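Local coordinates for Serine/threonine-protein kinase Tel1 (Chaetomium thermophilum, PDB 6SKY) that probably senses DNA damage and activates checkpoint signalling by phosphorylating proteins on serine or threonine with ATP, at residues 1827-1831 with 1874-1880. Numbering follows the deposited sequence.
Sequences WLNFT and AAAAATR
Helix 1815-1827 ends at Trp1827, and the loop that follows passes alongside helix 1871-1880 in the same sense: Leu1828 CA lies 5.8 Å from Ala1877 CA, and Thr1831 CA lies 7.6 Å from Arg1880 CA. Trp1827 sends its indole away from this helix, edge-to-face with Trp1762. Leu1828, in the mt rotamer, makes the apolar contact, CD1 4.1 Å from Ala1874 CB and CD2 4.3 Å from Ala1877 CB. One methyl per residue, a turn apart, gives the helix a smooth face for a branched leucine, and the small Ala1877 brings its CB within 3.5 Å of Leu1828 O. The same carbonyl accepts the one hydrogen bond between the segments, from Arg1880 NH1 (2.5 Å, 151°), near the guanidinium plane. Such packing of an inter-helix turn against the flank of a later helix is in keeping with the alpha solenoid of PIKKs; here it joins the loop between helices 1815-1827 and 1836-1849 to the FAT region. Asn1829 (phi/psi -97/58) bends the chain into an inverse gamma-turn, closed by a weak bond from Phe1830 N to Leu1828 O at 3.3 Å; the Asn1829 CA-to-CB bond points away from the helix, its exposed amide bonding weakly through ND2 to Gln1825 O. Phe1830, extended, also directs CA-to-CB away, its buried ring touching Arg1755, Glu1758 and Ala1835. Thr1831, extended, sets OG1 over one face of the Arg1880 guanidinium, 4.0 Å from NE, its small polar side chain suiting an exposed margin. Arg1880, the last residue of its helix, reaches across with chi1 (-103°) and chi2 (135°) between wells and chi3 p, also touching Leu1839.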
loop_
_atom_site.group_PDB
_atom_site.type_symbol
_atom_site.label_atom_id
_atom_site.label_comp_id
_atom_site.label_asym_id
_atom_site.label_seq_id
_atom_site.Cartn_x
_atom_site.Cartn_y
_atom_site.Cartn_z
ATOM N N TRP A 1827 29.014 33.964 -30.129
ATOM C CA TRP A 1827 28.127 34.692 -29.233
ATOM C C TRP A 1827 27.231 33.775 -28.421
ATOM O O TRP A 1827 26.878 34.112 -27.289
ATOM C CB TRP A 1827 27.260 35.657 -30.024
ATOM C CG TRP A 1827 27.985 36.818 -30.552
ATOM C CD1 TRP A 1827 29.155 37.324 -30.099
ATOM C CD2 TRP A 1827 27.589 37.635 -31.650
ATOM N NE1 TRP A 1827 29.518 38.411 -30.844
ATOM C CE2 TRP A 1827 28.569 38.620 -31.807
ATOM C CE3 TRP A 1827 26.500 37.624 -32.518
ATOM C CZ2 TRP A 1827 28.495 39.585 -32.792
ATOM C CZ3 TRP A 1827 26.428 38.578 -33.492
ATOM C CH2 TRP A 1827 27.416 39.547 -33.624
ATOM N N LEU A 1828 26.830 32.634 -28.975
ATOM C CA LEU A 1828 25.924 31.757 -28.253
ATOM C C LEU A 1828 26.623 30.972 -27.159
ATOM O O LEU A 1828 25.962 30.537 -26.214
ATOM C CB LEU A 1828 25.228 30.804 -29.221
ATOM C CG LEU A 1828 24.239 31.443 -30.197
ATOM C CD1 LEU A 1828 23.666 30.402 -31.114
ATOM C CD2 LEU A 1828 23.135 32.168 -29.473
ATOM N N ASN A 1829 27.933 30.783 -27.257
ATOM C CA ASN A 1829 28.703 30.083 -26.231
ATOM C C ASN A 1829 29.360 31.080 -25.283
ATOM O O ASN A 1829 30.572 31.101 -25.115
ATOM C CB ASN A 1829 29.744 29.183 -26.883
ATOM C CG ASN A 1829 29.128 28.107 -27.740
ATOM O OD1 ASN A 1829 28.271 27.352 -27.285
ATOM N ND2 ASN A 1829 29.552 28.033 -28.991
ATOM N N PHE A 1830 28.545 31.917 -24.650
ATOM C CA PHE A 1830 29.050 33.061 -23.892
ATOM C C PHE A 1830 28.409 33.094 -22.512
ATOM O O PHE A 1830 27.320 33.645 -22.341
ATOM C CB PHE A 1830 28.783 34.354 -24.640
ATOM C CG PHE A 1830 29.881 35.352 -24.522
ATOM C CD1 PHE A 1830 30.835 35.463 -25.511
ATOM C CD2 PHE A 1830 29.965 36.177 -23.421
ATOM C CE1 PHE A 1830 31.846 36.379 -25.408
ATOM C CE2 PHE A 1830 30.976 37.095 -23.311
ATOM C CZ PHE A 1830 31.917 37.196 -24.306
ATOM N N THR A 1831 29.097 32.530 -21.528
ATOM C CA THR A 1831 28.629 32.523 -20.148
ATOM C C THR A 1831 29.180 33.758 -19.448
ATOM O O THR A 1831 30.374 33.824 -19.143
ATOM C CB THR A 1831 29.083 31.252 -19.437
ATOM O OG1 THR A 1831 28.947 30.131 -20.319
ATOM C CG2 THR A 1831 28.249 31.017 -18.190
ATOM N N ALA A 1874 22.169 27.157 -29.298
ATOM C CA ALA A 1874 21.078 28.061 -28.967
ATOM C C ALA A 1874 20.240 27.523 -27.819
ATOM O O ALA A 1874 19.785 28.291 -26.967
ATOM C CB ALA A 1874 20.214 28.307 -30.195
ATOM N N ALA A 1875 20.032 26.207 -27.767
ATOM C CA ALA A 1875 19.313 25.616 -26.644
ATOM C C ALA A 1875 20.067 25.815 -25.339
ATOM O O ALA A 1875 19.480 26.193 -24.320
ATOM C CB ALA A 1875 19.079 24.134 -26.899
ATOM N N ALA A 1876 21.374 25.552 -25.347
ATOM C CA ALA A 1876 22.175 25.783 -24.148
ATOM C C ALA A 1876 22.141 27.248 -23.728
ATOM O O ALA A 1876 21.994 27.562 -22.541
ATOM C CB ALA A 1876 23.606 25.326 -24.390
ATOM N N ALA A 1877 22.264 28.158 -24.694
ATOM C CA ALA A 1877 22.226 29.584 -24.399
ATOM C C ALA A 1877 20.907 29.983 -23.765
ATOM O O ALA A 1877 20.884 30.724 -22.783
ATOM C CB ALA A 1877 22.464 30.383 -25.672
ATOM N N ALA A 1878 19.792 29.510 -24.318
ATOM C CA ALA A 1878 18.493 29.847 -23.755
ATOM C C ALA A 1878 18.265 29.190 -22.406
ATOM O O ALA A 1878 17.456 29.683 -21.621
ATOM C CB ALA A 1878 17.385 29.459 -24.722
ATOM N N THR A 1879 18.950 28.085 -22.120
ATOM C CA THR A 1879 18.891 27.518 -20.780
ATOM C C THR A 1879 19.664 28.365 -19.784
ATOM O O THR A 1879 19.271 28.465 -18.620
ATOM C CB THR A 1879 19.434 26.097 -20.781
ATOM O OG1 THR A 1879 18.906 25.389 -21.901
ATOM C CG2 THR A 1879 19.014 25.383 -19.534
ATOM N N ARG A 1880 20.768 28.977 -20.219
ATOM C CA ARG A 1880 21.501 29.887 -19.343
ATOM C C ARG A 1880 20.690 31.130 -18.992
ATOM O O ARG A 1880 20.809 31.648 -17.881
ATOM C CB ARG A 1880 22.818 30.285 -19.995
ATOM C CG ARG A 1880 24.020 29.579 -19.431
ATOM C CD ARG A 1880 24.926 29.080 -20.528
ATOM N NE ARG A 1880 25.118 30.067 -21.578
ATOM C CZ ARG A 1880 25.576 29.774 -22.786
ATOM N NH1 ARG A 1880 25.720 30.724 -23.693
ATOM N NH2 ARG A 1880 25.885 28.526 -23.092
#